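Long-range contacts in hypothetical protein yxiM (Bacillus subtilis, PDB 2O14), which probably acts as an esterase of the GDSL lipolytic family, although its substrate is not known: residues Y89-T94 with F123-T128; P159-T164 with Y227-D232; Q278-D283 with D339-N344. One frame throughout, in Å; residues are numbered along the deposited sequence.

How the contacts relate
Contacts 1 and 2 are neighbours: their centres lie about 14 Å apart and they touch, with Ile-125 CG1 3.6 Å from Tyr-227 OH and Pro-126 CD 3.6 Å from Thr-161 CG2. Contact 1 belongs to the galactose-binding domain-like part of the chain, and contact 2 packs the loop between strands 146-156 and 164-169 against the loop that leads into strand 233-237. Contact 3 lies on the opposite side of the chain's centre, its own centre about 33 Å from that of contact 2 and about 35 Å from that of contact 1. It holds Asp-339 and His-342, the probable active-site pair, and the Leu-341 side chain is about 7 Å from that of Ser-171, the probable nucleophile.

Contact 1 (Y89-T94 with F123-T128); sequences YEVKVT and FQIPVT
Phe-123 carries CG between its backbone N and carbonyl carbon (chi1 66°), and the ring beyond it lies beside Val-91, the two side chains pointing the same way; Val-91 CG2, anti to the carbonyl carbon, is the branch that meets Ile-125 CG2, at 4.0 Å. These residues belong to antiparallel neighbouring strands in the beta-sheet of the galactose-binding domain-like part, strand 87-95 with strand 120-127, whose local axes approach to 4.7 Å with their directions 137° apart.

Val-91 CB makes a CH-pi contact over one face of the Phe-123 ring, 3.9 Å from its centroid and displaced toward the rim. Val-93 meets the same ring at its edge, CG2 standing 3.6 Å from CE2 of Phe-123. The ring is thus touched on a face and on its rim by two residues of one strand. Farther along, Val-127 CG2 comes close to Tyr-89 CD1, 3.4 Å away, approaching the phenol ring obliquely.

Backbone bonds fix this register. Tyr-89 with Ile-125 and Val-91 with Phe-123 are hydrogen-bonded pairs, each making two N-H to O bonds; the shortest runs 2.8 Å from Val-91 N to Phe-123 O and is nearly straight, at 169°. Between them Glu-90 and Gln-124 form a non-hydrogen-bonded pair, with side chains on the opposite face.

Strand 146-156 pairs with the other edge of strand 87-95, while Phe-123 packs on Gln-110 and Val-111 of strand 108-115, which belongs to a second sheet. Tyr-89 OH is hydrogen-bonded to Pro-85 O. At the backbone, Gln-124 CA sits 3.1 Å from Tyr-89 O in a CA-H...O contact, beside the bond that this same oxygen accepts from Ile-125 N.

Contact 2 (P159-T164 with Y227-D232); sequences PVTNRT and YIKPGD
Arg-163 and Gly-231, with Thr-164 and Asp-232, join two loops that lead into strands 164-169 and 233-237, adjacent parallel strands of the hydrolase sheet. The second loop contains a type II beta turn from Lys-229 to Asp-232.

Two direct hydrogen bonds with nearly straight N-H...O angles cross the contact. Arg-163, its chain extended from CG to NE, sends NE 2.9 Å to Gly-231 O, which lies in the guanidinium plane at its edge; the angle at the hydrogen is 162°. Thr-164 N reaches Asp-232 OD1 over 2.7 Å, approaching from above the carboxylate plane. An alanine in place of Arg-163 would probably leave Gly-231 O without its NE donor and lose the CG packing beside that carbonyl, giving the turn more freedom to move. The opposite charges of Arg-163 and Asp-232 make no salt bridge, since NE and OD1 stand 5.7 Å apart. A third, weak bond runs 3.4 Å from Lys-229 NZ, placed by a bend at chi4 (58°), to Thr-161 O.

Asp-232 is also held by its own turn: OD2 accepts from Lys-229 N on the anti side, so each carboxylate oxygen takes a backbone N-H, which limits rotation of the group.

Packing centres on Thr-161. Lys-229 slides past it in the opposite direction, CE 3.0 Å from Thr-161 OG1. Thr-161 CG2 approaches Tyr-227 CB to 4.1 Å, the two side chains crossing at about a right angle. The tyrosine also packs on Pro-126 of strand 120-127, and its OH bonds to Gln-110 NE2, tying this loop to the galactose-binding domain-like part.

A water completes the join. It accepts from Thr-161 OG1 and donates both to Tyr-227 O and, over 2.6 Å, to Asp-232 OD2.

Contact 3 (Q278-D283 with D339-N344); sequences QGRATD and DTLHPN
Thr-340 meets three successive residues of segment 278-283. Its carbonyl O accepts from Ala-281 N at 3.0 Å; the donor lies in the carbonyl plane, on a lone pair, so the bond is well directed. Arg-280 CA, 3.1 Å from Thr-340 O, adds a CA-H...O contact. The hydroxyl of Thr-340, placed by chi1 of 66° between its backbone N and carbonyl carbon, receives Arg-280 NH1 at 3.2 Å. That bond is bent, with 136° at the hydrogen, and OG1 is tilted from the guanidinium plane. Thr-340 CG2 meets Thr-282 CG2 at 3.8 Å, the two side chains crossing at about a right angle.

Leu-341 continues the contact. Its CB lies 3.4 Å from Arg-280 NH1, and its CD1 stands over one guanidinium face, offset toward the rim, so the cationic group has apolar cover as well as a hydroxyl partner.

The next shell sets both loops. Residues 280-283 form a type I beta turn, and Asp-283 OD2 accepts from Arg-280 N; the same oxygen makes a salt bridge to Arg-295 and a hydrogen bond with Ser-292 OG. In the other segment, Asp-339 OD1 accepts from Leu-341 N, closing an Asx turn, and from His-342 N, which makes an Asx motif; the two bonds fix the backbone just past Thr-340. Asn-344, at the N-cap of helix 345-361, accepts from Gly-347 N through OD1.

The remaining carboxylate oxygen, Asp-339 OD2, takes His-342 ND1 on its syn side at 2.7 Å, in the imidazole plane and nearly straight (169°). His-342 also touches Ser-171. This Asp-x-x-His arrangement beside a serine is characteristic of the GDSL (SGNH) hydrolase active site, where these three residues probably form the catalytic triad.

Contact 1 (Y89-T94 with F123-T128)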
ATOM      1  N   TYR A  89       4.471  -1.286  17.488  1.00 18.86           N
ATOM      2  CA  TYR A  89       4.120   0.130  17.532  1.00 18.85           C
ATOM      3  C   TYR A  89       3.206   0.597  16.408  1.00 19.55           C
ATOM      4  O   TYR A  89       3.173   0.014  15.324  1.00 18.67           O
ATOM      5  CB  TYR A  89       5.383   1.000  17.504  1.00 17.64           C
ATOM      6  CG  TYR A  89       6.176   0.993  18.786  1.00 18.83           C
ATOM      7  CD1 TYR A  89       7.033  -0.058  19.097  1.00 19.32           C
ATOM      8  CD2 TYR A  89       6.048   2.030  19.705  1.00 20.74           C
ATOM      9  CE1 TYR A  89       7.748  -0.072  20.294  1.00 21.49           C
ATOM     10  CE2 TYR A  89       6.754   2.026  20.905  1.00 21.29           C
ATOM     11  CZ  TYR A  89       7.602   0.973  21.193  1.00 21.91           C
ATOM     12  OH  TYR A  89       8.309   0.965  22.376  1.00 22.81           O
ATOM     13  N   GLU A  90       2.455   1.654  16.689  1.00 18.34           N
ATOM     14  CA  GLU A  90       1.577   2.248  15.702  1.00 19.88           C
ATOM     15  C   GLU A  90       2.281   3.533  15.313  1.00 20.26           C
ATOM     16  O   GLU A  90       2.655   4.320  16.180  1.00 20.14           O
ATOM     17  CB  GLU A  90       0.213   2.585  16.303  1.00 26.57           C
ATOM     18  CG  GLU A  90      -0.711   3.312  15.324  1.00 29.42           C
ATOM     19  CD  GLU A  90      -2.019   3.753  15.960  1.00 32.84           C
ATOM     20  OE1 GLU A  90      -2.024   4.770  16.696  1.00 32.77           O
ATOM     21  OE2 GLU A  90      -3.043   3.078  15.724  1.00 34.02           O
ATOM     22  N   VAL A  91       2.476   3.738  14.016  1.00 21.28           N
ATOM     23  CA  VAL A  91       3.138   4.939  13.545  1.00 21.34           C
ATOM     24  C   VAL A  91       2.230   5.758  12.634  1.00 22.02           C
ATOM     25  O   VAL A  91       1.810   5.293  11.572  1.00 22.60           O
ATOM     26  CB  VAL A  91       4.428   4.601  12.770  1.00 22.09           C
ATOM     27  CG1 VAL A  91       5.112   5.888  12.312  1.00 23.08           C
ATOM     28  CG2 VAL A  91       5.359   3.793  13.643  1.00 21.24           C
ATOM     29  N   LYS A  92       1.909   6.971  13.063  1.00 15.93           N
ATOM     30  CA  LYS A  92       1.080   7.848  12.256  1.00 18.19           C
ATOM     31  C   LYS A  92       2.056   8.793  11.569  1.00 17.15           C
ATOM     32  O   LYS A  92       2.845   9.465  12.230  1.00 17.13           O
ATOM     33  CB  LYS A  92       0.111   8.642  13.129  1.00 31.77           C
ATOM     34  CG  LYS A  92      -0.726   9.630  12.335  1.00 39.11           C
ATOM     35  CD  LYS A  92      -1.343  10.682  13.243  1.00 44.58           C
ATOM     36  CE  LYS A  92      -2.048  11.765  12.445  1.00 48.00           C
ATOM     37  NZ  LYS A  92      -2.578  12.831  13.345  1.00 52.54           N
ATOM     38  N   VAL A  93       2.007   8.828  10.244  1.00 18.71           N
ATOM     39  CA  VAL A  93       2.908   9.670   9.466  1.00 18.58           C
ATOM     40  C   VAL A  93       2.202  10.881   8.879  1.00 18.48           C
ATOM     41  O   VAL A  93       1.098  10.766   8.351  1.00 17.45           O
ATOM     42  CB  VAL A  93       3.529   8.888   8.284  1.00 21.80           C
ATOM     43  CG1 VAL A  93       4.484   9.787   7.505  1.00 22.55           C
ATOM     44  CG2 VAL A  93       4.240   7.653   8.791  1.00 20.43           C
ATOM     45  N   THR A  94       2.851  12.039   8.972  1.00 16.20           N
ATOM     46  CA  THR A  94       2.314  13.277   8.418  1.00 15.59           C
ATOM     47  C   THR A  94       3.439  13.903   7.601  1.00 15.91           C
ATOM     48  O   THR A  94       4.429  14.371   8.158  1.00 16.15           O
ATOM     49  CB  THR A  94       1.902  14.277   9.517  1.00 16.77           C
ATOM     50  OG1 THR A  94       0.985  13.651  10.423  1.00 14.09           O
ATOM     51  CG2 THR A  94       1.233  15.497   8.888  1.00 16.95           C
ATOM     52  N   PHE A 123       0.474   3.037  10.158  1.00 23.98           N
ATOM     53  CA  PHE A 123       0.844   1.639   9.962  1.00 22.81           C
ATOM     54  C   PHE A 123       1.440   1.087  11.247  1.00 21.82           C
ATOM     55  O   PHE A 123       1.918   1.839  12.094  1.00 22.59           O
ATOM     56  CB  PHE A 123       1.841   1.501   8.807  1.00 19.97           C
ATOM     57  CG  PHE A 123       3.176   2.135   9.074  1.00 17.33           C
ATOM     58  CD1 PHE A 123       4.217   1.390   9.610  1.00 18.43           C
ATOM     59  CD2 PHE A 123       3.392   3.479   8.783  1.00 18.85           C
ATOM     60  CE1 PHE A 123       5.461   1.972   9.850  1.00 20.02           C
ATOM     61  CE2 PHE A 123       4.632   4.076   9.020  1.00 18.11           C
ATOM     62  CZ  PHE A 123       5.668   3.319   9.554  1.00 20.34           C
ATOM     63  N   GLN A 124       1.397  -0.227  11.396  1.00 21.11           N
ATOM     64  CA  GLN A 124       1.943  -0.867  12.582  1.00 21.34           C
ATOM     65  C   GLN A 124       3.268  -1.510  12.217  1.00 21.63           C
ATOM     66  O   GLN A 124       3.455  -1.954  11.085  1.00 21.99           O
ATOM     67  CB  GLN A 124       0.962  -1.910  13.098  1.00 18.33           C
ATOM     68  CG  GLN A 124      -0.361  -1.307  13.493  1.00 20.80           C
ATOM     69  CD  GLN A 124      -1.352  -2.337  13.993  1.00 22.60           C
ATOM     70  OE1 GLN A 124      -2.446  -1.987  14.438  1.00 25.64           O
ATOM     71  NE2 GLN A 124      -0.979  -3.611  13.919  1.00 20.20           N
ATOM     72  N   ILE A 125       4.189  -1.560  13.170  1.00 20.03           N
ATOM     73  CA  ILE A 125       5.498  -2.133  12.901  1.00 19.33           C
ATOM     74  C   ILE A 125       6.150  -2.675  14.165  1.00 19.84           C
ATOM     75  O   ILE A 125       6.118  -2.036  15.218  1.00 18.77           O
ATOM     76  CB  ILE A 125       6.435  -1.059  12.286  1.00 20.37           C
ATOM     77  CG1 ILE A 125       7.780  -1.673  11.895  1.00 17.92           C
ATOM     78  CG2 ILE A 125       6.667   0.061  13.296  1.00 20.53           C
ATOM     79  CD1 ILE A 125       8.709  -0.685  11.225  1.00 17.58           C
ATOM     80  N   PRO A 126       6.726  -3.882  14.087  1.00 25.71           N
ATOM     81  CA  PRO A 126       7.367  -4.406  15.294  1.00 26.02           C
ATOM     82  C   PRO A 126       8.780  -3.845  15.432  1.00 27.06           C
ATOM     83  O   PRO A 126       9.498  -3.692  14.440  1.00 28.43           O
ATOM     84  CB  PRO A 126       7.357  -5.918  15.065  1.00 23.71           C
ATOM     85  CG  PRO A 126       7.469  -6.035  13.569  1.00 24.19           C
ATOM     86  CD  PRO A 126       6.535  -4.948  13.081  1.00 23.03           C
ATOM     87  N   VAL A 127       9.165  -3.510  16.658  1.00 24.28           N
ATOM     88  CA  VAL A 127      10.500  -3.000  16.935  1.00 23.13           C
ATOM     89  C   VAL A 127      11.188  -4.119  17.717  1.00 23.94           C
ATOM     90  O   VAL A 127      10.742  -4.488  18.806  1.00 25.12           O
ATOM     91  CB  VAL A 127      10.441  -1.718  17.777  1.00 21.10           C
ATOM     92  CG1 VAL A 127      11.849  -1.253  18.116  1.00 20.33           C
ATOM     93  CG2 VAL A 127       9.697  -0.633  17.010  1.00 18.36           C
ATOM     94  N   THR A 128      12.264  -4.663  17.157  1.00 22.00           N
ATOM     95  CA  THR A 128      12.969  -5.770  17.784  1.00 21.95           C
ATOM     96  C   THR A 128      14.417  -5.498  18.178  1.00 23.06           C
ATOM     97  O   THR A 128      14.972  -6.218  19.004  1.00 21.72           O
ATOM     98  CB  THR A 128      12.946  -7.001  16.865  1.00 23.73           C
ATOM     99  OG1 THR A 128      13.445  -6.634  15.572  1.00 24.98           O
ATOM    100  CG2 THR A 128      11.528  -7.533  16.720  1.00 24.32           C
TER

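Contact 2 (P159-T164 with Y227-D232)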
ATOM      1  N   PRO A 159       6.667  -8.023  20.419  1.00 28.49           N
ATOM      2  CA  PRO A 159       7.101  -7.471  19.134  1.00 28.28           C
ATOM      3  C   PRO A 159       6.714  -8.364  17.960  1.00 28.31           C
ATOM      4  O   PRO A 159       7.574  -8.847  17.225  1.00 28.96           O
ATOM      5  CB  PRO A 159       8.609  -7.347  19.311  1.00 28.24           C
ATOM      6  CG  PRO A 159       8.928  -8.553  20.133  1.00 29.96           C
ATOM      7  CD  PRO A 159       7.807  -8.578  21.170  1.00 28.76           C
ATOM      8  N   VAL A 160       5.415  -8.586  17.797  1.00 25.28           N
ATOM      9  CA  VAL A 160       4.913  -9.411  16.708  1.00 26.42           C
ATOM     10  C   VAL A 160       3.715  -8.714  16.079  1.00 26.50           C
ATOM     11  O   VAL A 160       2.862  -8.166  16.778  1.00 24.58           O
ATOM     12  CB  VAL A 160       4.489 -10.819  17.201  1.00 33.99           C
ATOM     13  CG1 VAL A 160       5.656 -11.490  17.914  1.00 34.94           C
ATOM     14  CG2 VAL A 160       3.290 -10.718  18.120  1.00 33.82           C
ATOM     15  N   THR A 161       3.665  -8.739  14.753  1.00 27.97           N
ATOM     16  CA  THR A 161       2.592  -8.104  14.000  1.00 27.40           C
ATOM     17  C   THR A 161       1.238  -8.749  14.251  1.00 27.93           C
ATOM     18  O   THR A 161       1.158  -9.926  14.619  1.00 28.09           O
ATOM     19  CB  THR A 161       2.853  -8.199  12.492  1.00 26.75           C
ATOM     20  OG1 THR A 161       2.864  -9.580  12.111  1.00 26.00           O
ATOM     21  CG2 THR A 161       4.193  -7.573  12.131  1.00 26.74           C
ATOM     22  N   ASN A 162       0.174  -7.975  14.051  1.00 26.45           N
ATOM     23  CA  ASN A 162      -1.181  -8.490  14.201  1.00 26.79           C
ATOM     24  C   ASN A 162      -1.542  -9.176  12.885  1.00 27.11           C
ATOM     25  O   ASN A 162      -0.845  -9.007  11.881  1.00 26.98           O
ATOM     26  CB  ASN A 162      -2.177  -7.357  14.467  1.00 24.61           C
ATOM     27  CG  ASN A 162      -2.091  -6.821  15.883  1.00 26.58           C
ATOM     28  OD1 ASN A 162      -2.114  -7.585  16.848  1.00 27.40           O
ATOM     29  ND2 ASN A 162      -2.004  -5.502  16.017  1.00 23.88           N
ATOM     30  N   ARG A 163      -2.621  -9.950  12.886  1.00 26.17           N
ATOM     31  CA  ARG A 163      -3.050 -10.635  11.673  1.00 25.55           C
ATOM     32  C   ARG A 163      -3.272  -9.565  10.604  1.00 24.71           C
ATOM     33  O   ARG A 163      -3.921  -8.549  10.861  1.00 21.89           O
ATOM     34  CB  ARG A 163      -4.336 -11.401  11.940  1.00 28.52           C
ATOM     35  CG  ARG A 163      -4.605 -12.497  10.944  1.00 32.00           C
ATOM     36  CD  ARG A 163      -5.779 -13.331  11.395  1.00 32.17           C
ATOM     37  NE  ARG A 163      -6.041 -14.434  10.483  1.00 34.37           N
ATOM     38  CZ  ARG A 163      -7.030 -15.304  10.647  1.00 35.62           C
ATOM     39  NH1 ARG A 163      -7.840 -15.189  11.693  1.00 36.71           N
ATOM     40  NH2 ARG A 163      -7.214 -16.275   9.764  1.00 35.50           N
ATOM     41  N   THR A 164      -2.739  -9.787   9.407  1.00 23.70           N
ATOM     42  CA  THR A 164      -2.860  -8.780   8.363  1.00 24.95           C
ATOM     43  C   THR A 164      -3.112  -9.304   6.960  1.00 24.99           C
ATOM     44  O   THR A 164      -2.693 -10.401   6.606  1.00 24.74           O
ATOM     45  CB  THR A 164      -1.573  -7.932   8.285  1.00 27.24           C
ATOM     46  OG1 THR A 164      -1.204  -7.489   9.598  1.00 25.84           O
ATOM     47  CG2 THR A 164      -1.781  -6.725   7.374  1.00 28.96           C
ATOM     48  N   TYR A 227       7.370  -9.168   6.845  1.00 21.33           N
ATOM     49  CA  TYR A 227       6.464  -9.391   7.968  1.00 23.54           C
ATOM     50  C   TYR A 227       5.399 -10.473   7.823  1.00 23.36           C
ATOM     51  O   TYR A 227       4.925 -11.002   8.827  1.00 24.69           O
ATOM     52  CB  TYR A 227       5.759  -8.078   8.322  1.00 20.96           C
ATOM     53  CG  TYR A 227       6.695  -6.922   8.566  1.00 21.10           C
ATOM     54  CD1 TYR A 227       7.504  -6.880   9.701  1.00 18.68           C
ATOM     55  CD2 TYR A 227       6.766  -5.857   7.667  1.00 21.95           C
ATOM     56  CE1 TYR A 227       8.359  -5.801   9.939  1.00 19.48           C
ATOM     57  CE2 TYR A 227       7.625  -4.771   7.896  1.00 21.95           C
ATOM     58  CZ  TYR A 227       8.414  -4.750   9.034  1.00 18.98           C
ATOM     59  OH  TYR A 227       9.253  -3.682   9.274  1.00 20.27           O
ATOM     60  N   ILE A 228       5.010 -10.804   6.597  1.00 23.17           N
ATOM     61  CA  ILE A 228       3.968 -11.811   6.406  1.00 22.67           C
ATOM     62  C   ILE A 228       4.321 -13.140   7.077  1.00 22.05           C
ATOM     63  O   ILE A 228       5.455 -13.608   7.002  1.00 22.73           O
ATOM     64  CB  ILE A 228       3.668 -12.017   4.900  1.00 18.27           C
ATOM     65  CG1 ILE A 228       2.263 -12.599   4.729  1.00 16.86           C
ATOM     66  CG2 ILE A 228       4.714 -12.919   4.278  1.00 16.83           C
ATOM     67  CD1 ILE A 228       1.744 -12.551   3.295  1.00 16.28           C
ATOM     68  N   LYS A 229       3.340 -13.738   7.744  1.00 22.01           N
ATOM     69  CA  LYS A 229       3.543 -14.997   8.454  1.00 23.77           C
ATOM     70  C   LYS A 229       2.268 -15.838   8.480  1.00 24.66           C
ATOM     71  O   LYS A 229       1.233 -15.430   7.952  1.00 23.78           O
ATOM     72  CB  LYS A 229       3.989 -14.712   9.890  1.00 26.30           C
ATOM     73  CG  LYS A 229       3.046 -13.801  10.665  1.00 29.39           C
ATOM     74  CD  LYS A 229       3.541 -13.567  12.092  1.00 32.04           C
ATOM     75  CE  LYS A 229       2.713 -12.507  12.804  1.00 33.22           C
ATOM     76  NZ  LYS A 229       1.275 -12.861  12.869  1.00 35.24           N
ATOM     77  N   PRO A 230       2.327 -17.032   9.095  1.00 29.29           N
ATOM     78  CA  PRO A 230       1.128 -17.872   9.149  1.00 28.46           C
ATOM     79  C   PRO A 230      -0.047 -17.097   9.738  1.00 28.34           C
ATOM     80  O   PRO A 230       0.095 -16.391  10.742  1.00 26.81           O
ATOM     81  CB  PRO A 230       1.564 -19.032  10.039  1.00 32.57           C
ATOM     82  CG  PRO A 230       3.008 -19.181   9.693  1.00 33.92           C
ATOM     83  CD  PRO A 230       3.489 -17.741   9.666  1.00 32.30           C
ATOM     84  N   GLY A 231      -1.203 -17.228   9.099  1.00 27.47           N
ATOM     85  CA  GLY A 231      -2.387 -16.538   9.567  1.00 27.27           C
ATOM     86  C   GLY A 231      -2.747 -15.376   8.665  1.00 27.61           C
ATOM     87  O   GLY A 231      -3.924 -15.027   8.534  1.00 26.90           O
ATOM     88  N   ASP A 232      -1.734 -14.778   8.041  1.00 24.05           N
ATOM     89  CA  ASP A 232      -1.947 -13.645   7.148  1.00 25.60           C
ATOM     90  C   ASP A 232      -2.370 -14.076   5.745  1.00 25.73           C
ATOM     91  O   ASP A 232      -2.306 -15.255   5.388  1.00 25.92           O
ATOM     92  CB  ASP A 232      -0.673 -12.798   7.025  1.00 25.90           C
ATOM     93  CG  ASP A 232      -0.212 -12.224   8.352  1.00 25.40           C
ATOM     94  OD1 ASP A 232      -1.070 -11.902   9.202  1.00 24.97           O
ATOM     95  OD2 ASP A 232       1.014 -12.081   8.534  1.00 24.69           O
TER
HETATM   96  O   HOH W   1       2.011  -9.979   9.624  1.00 24.62           O

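Contact 3 (Q278-D283 with D339-N344)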
ATOM      1  N   GLN A 278     -10.750  -7.004 -12.888  1.00 21.59           N
ATOM      2  CA  GLN A 278     -11.961  -6.698 -13.639  1.00 22.01           C
ATOM      3  C   GLN A 278     -11.583  -6.028 -14.954  1.00 21.92           C
ATOM      4  O   GLN A 278     -10.448  -5.566 -15.117  1.00 19.60           O
ATOM      5  CB  GLN A 278     -12.886  -5.792 -12.830  1.00 28.16           C
ATOM      6  CG  GLN A 278     -12.244  -5.120 -11.639  1.00 35.82           C
ATOM      7  CD  GLN A 278     -11.149  -4.163 -12.025  1.00 36.70           C
ATOM      8  OE1 GLN A 278     -11.338  -3.307 -12.888  1.00 42.48           O
ATOM      9  NE2 GLN A 278      -9.997  -4.289 -11.382  1.00 32.89           N
ATOM     10  N   GLY A 279     -12.530  -5.984 -15.890  1.00 20.26           N
ATOM     11  CA  GLY A 279     -12.261  -5.386 -17.187  1.00 21.68           C
ATOM     12  C   GLY A 279     -12.563  -3.905 -17.286  1.00 23.98           C
ATOM     13  O   GLY A 279     -12.586  -3.192 -16.280  1.00 23.97           O
ATOM     14  N   ARG A 280     -12.788  -3.436 -18.509  1.00 28.85           N
ATOM     15  CA  ARG A 280     -13.096  -2.031 -18.747  1.00 30.65           C
ATOM     16  C   ARG A 280     -14.596  -1.772 -18.612  1.00 32.14           C
ATOM     17  O   ARG A 280     -15.414  -2.671 -18.822  1.00 30.82           O
ATOM     18  CB  ARG A 280     -12.620  -1.611 -20.140  1.00 32.86           C
ATOM     19  CG  ARG A 280     -11.104  -1.548 -20.297  1.00 35.51           C
ATOM     20  CD  ARG A 280     -10.724  -1.228 -21.737  1.00 36.21           C
ATOM     21  NE  ARG A 280      -9.278  -1.140 -21.936  1.00 38.09           N
ATOM     22  CZ  ARG A 280      -8.512  -0.157 -21.469  1.00 39.30           C
ATOM     23  NH1 ARG A 280      -9.050   0.834 -20.769  1.00 38.60           N
ATOM     24  NH2 ARG A 280      -7.207  -0.161 -21.709  1.00 38.40           N
ATOM     25  N   ALA A 281     -14.947  -0.535 -18.268  1.00 28.00           N
ATOM     26  CA  ALA A 281     -16.343  -0.147 -18.092  1.00 28.37           C
ATOM     27  C   ALA A 281     -17.186  -0.317 -19.355  1.00 28.71           C
ATOM     28  O   ALA A 281     -18.409  -0.395 -19.283  1.00 27.48           O
ATOM     29  CB  ALA A 281     -16.415   1.303 -17.623  1.00 33.77           C
ATOM     30  N   THR A 282     -16.528  -0.380 -20.508  1.00 33.32           N
ATOM     31  CA  THR A 282     -17.224  -0.505 -21.782  1.00 33.71           C
ATOM     32  C   THR A 282     -17.193  -1.893 -22.426  1.00 33.32           C
ATOM     33  O   THR A 282     -17.516  -2.035 -23.607  1.00 33.66           O
ATOM     34  CB  THR A 282     -16.664   0.518 -22.791  1.00 34.59           C
ATOM     35  OG1 THR A 282     -15.239   0.392 -22.852  1.00 36.21           O
ATOM     36  CG2 THR A 282     -17.014   1.934 -22.361  1.00 33.84           C
ATOM     37  N   ASP A 283     -16.814  -2.913 -21.661  1.00 28.17           N
ATOM     38  CA  ASP A 283     -16.771  -4.272 -22.195  1.00 27.74           C
ATOM     39  C   ASP A 283     -18.168  -4.912 -22.229  1.00 27.86           C
ATOM     40  O   ASP A 283     -18.372  -6.030 -21.748  1.00 25.23           O
ATOM     41  CB  ASP A 283     -15.822  -5.146 -21.367  1.00 33.21           C
ATOM     42  CG  ASP A 283     -14.368  -4.712 -21.484  1.00 34.95           C
ATOM     43  OD1 ASP A 283     -14.043  -3.909 -22.389  1.00 33.38           O
ATOM     44  OD2 ASP A 283     -13.546  -5.188 -20.671  1.00 35.11           O
ATOM     45  N   ASP A 339     -12.644   7.670 -18.322  1.00 39.49           N
ATOM     46  CA  ASP A 339     -11.602   6.688 -18.042  1.00 40.30           C
ATOM     47  C   ASP A 339     -12.278   5.327 -17.881  1.00 40.64           C
ATOM     48  O   ASP A 339     -12.921   5.062 -16.863  1.00 41.74           O
ATOM     49  CB  ASP A 339     -10.874   7.061 -16.747  1.00 35.86           C
ATOM     50  CG  ASP A 339      -9.583   6.295 -16.559  1.00 36.93           C
ATOM     51  OD1 ASP A 339      -9.501   5.138 -17.025  1.00 36.98           O
ATOM     52  OD2 ASP A 339      -8.654   6.846 -15.929  1.00 34.66           O
ATOM     53  N   THR A 340     -12.130   4.463 -18.880  1.00 31.72           N
ATOM     54  CA  THR A 340     -12.763   3.149 -18.826  1.00 32.12           C
ATOM     55  C   THR A 340     -11.938   2.081 -18.118  1.00 31.29           C
ATOM     56  O   THR A 340     -12.345   0.920 -18.063  1.00 31.99           O
ATOM     57  CB  THR A 340     -13.082   2.632 -20.240  1.00 39.45           C
ATOM     58  OG1 THR A 340     -11.859   2.390 -20.948  1.00 41.61           O
ATOM     59  CG2 THR A 340     -13.915   3.654 -21.003  1.00 39.90           C
ATOM     60  N   LEU A 341     -10.787   2.459 -17.575  1.00 30.60           N
ATOM     61  CA  LEU A 341      -9.938   1.483 -16.900  1.00 29.07           C
ATOM     62  C   LEU A 341      -9.879   1.630 -15.386  1.00 27.69           C
ATOM     63  O   LEU A 341      -9.882   0.635 -14.665  1.00 27.49           O
ATOM     64  CB  LEU A 341      -8.516   1.545 -17.463  1.00 31.84           C
ATOM     65  CG  LEU A 341      -7.517   0.537 -16.876  1.00 31.80           C
ATOM     66  CD1 LEU A 341      -7.952  -0.881 -17.223  1.00 29.74           C
ATOM     67  CD2 LEU A 341      -6.121   0.812 -17.434  1.00 30.62           C
ATOM     68  N   HIS A 342      -9.835   2.867 -14.905  1.00 32.29           N
ATOM     69  CA  HIS A 342      -9.736   3.128 -13.471  1.00 33.46           C
ATOM     70  C   HIS A 342     -11.051   3.351 -12.736  1.00 32.81           C
ATOM     71  O   HIS A 342     -11.796   4.286 -13.035  1.00 33.13           O
ATOM     72  CB  HIS A 342      -8.818   4.330 -13.228  1.00 28.30           C
ATOM     73  CG  HIS A 342      -7.469   4.186 -13.854  1.00 27.29           C
ATOM     74  ND1 HIS A 342      -7.030   5.005 -14.872  1.00 27.16           N
ATOM     75  CD2 HIS A 342      -6.474   3.295 -13.632  1.00 27.28           C
ATOM     76  CE1 HIS A 342      -5.823   4.623 -15.250  1.00 27.79           C
ATOM     77  NE2 HIS A 342      -5.463   3.588 -14.514  1.00 27.44           N
ATOM     78  N   PRO A 343     -11.350   2.490 -11.751  1.00 34.64           N
ATOM     79  CA  PRO A 343     -12.588   2.627 -10.981  1.00 33.86           C
ATOM     80  C   PRO A 343     -12.509   3.889 -10.130  1.00 34.76           C
ATOM     81  O   PRO A 343     -11.411   4.351  -9.804  1.00 33.44           O
ATOM     82  CB  PRO A 343     -12.595   1.375 -10.103  1.00 23.81           C
ATOM     83  CG  PRO A 343     -11.775   0.392 -10.880  1.00 24.60           C
ATOM     84  CD  PRO A 343     -10.650   1.244 -11.396  1.00 23.36           C
ATOM     85  N   ASN A 344     -13.661   4.464  -9.797  1.00 25.67           N
ATOM     86  CA  ASN A 344     -13.669   5.633  -8.929  1.00 25.96           C
ATOM     87  C   ASN A 344     -13.941   5.056  -7.547  1.00 25.62           C
ATOM     88  O   ASN A 344     -13.930   3.836  -7.380  1.00 25.46           O
ATOM     89  CB  ASN A 344     -14.772   6.627  -9.318  1.00 30.35           C
ATOM     90  CG  ASN A 344     -16.139   5.978  -9.428  1.00 29.69           C
ATOM     91  OD1 ASN A 344     -16.499   5.105  -8.636  1.00 29.34           O
ATOM     92  ND2 ASN A 344     -16.917   6.418 -10.408  1.00 30.53           N
TER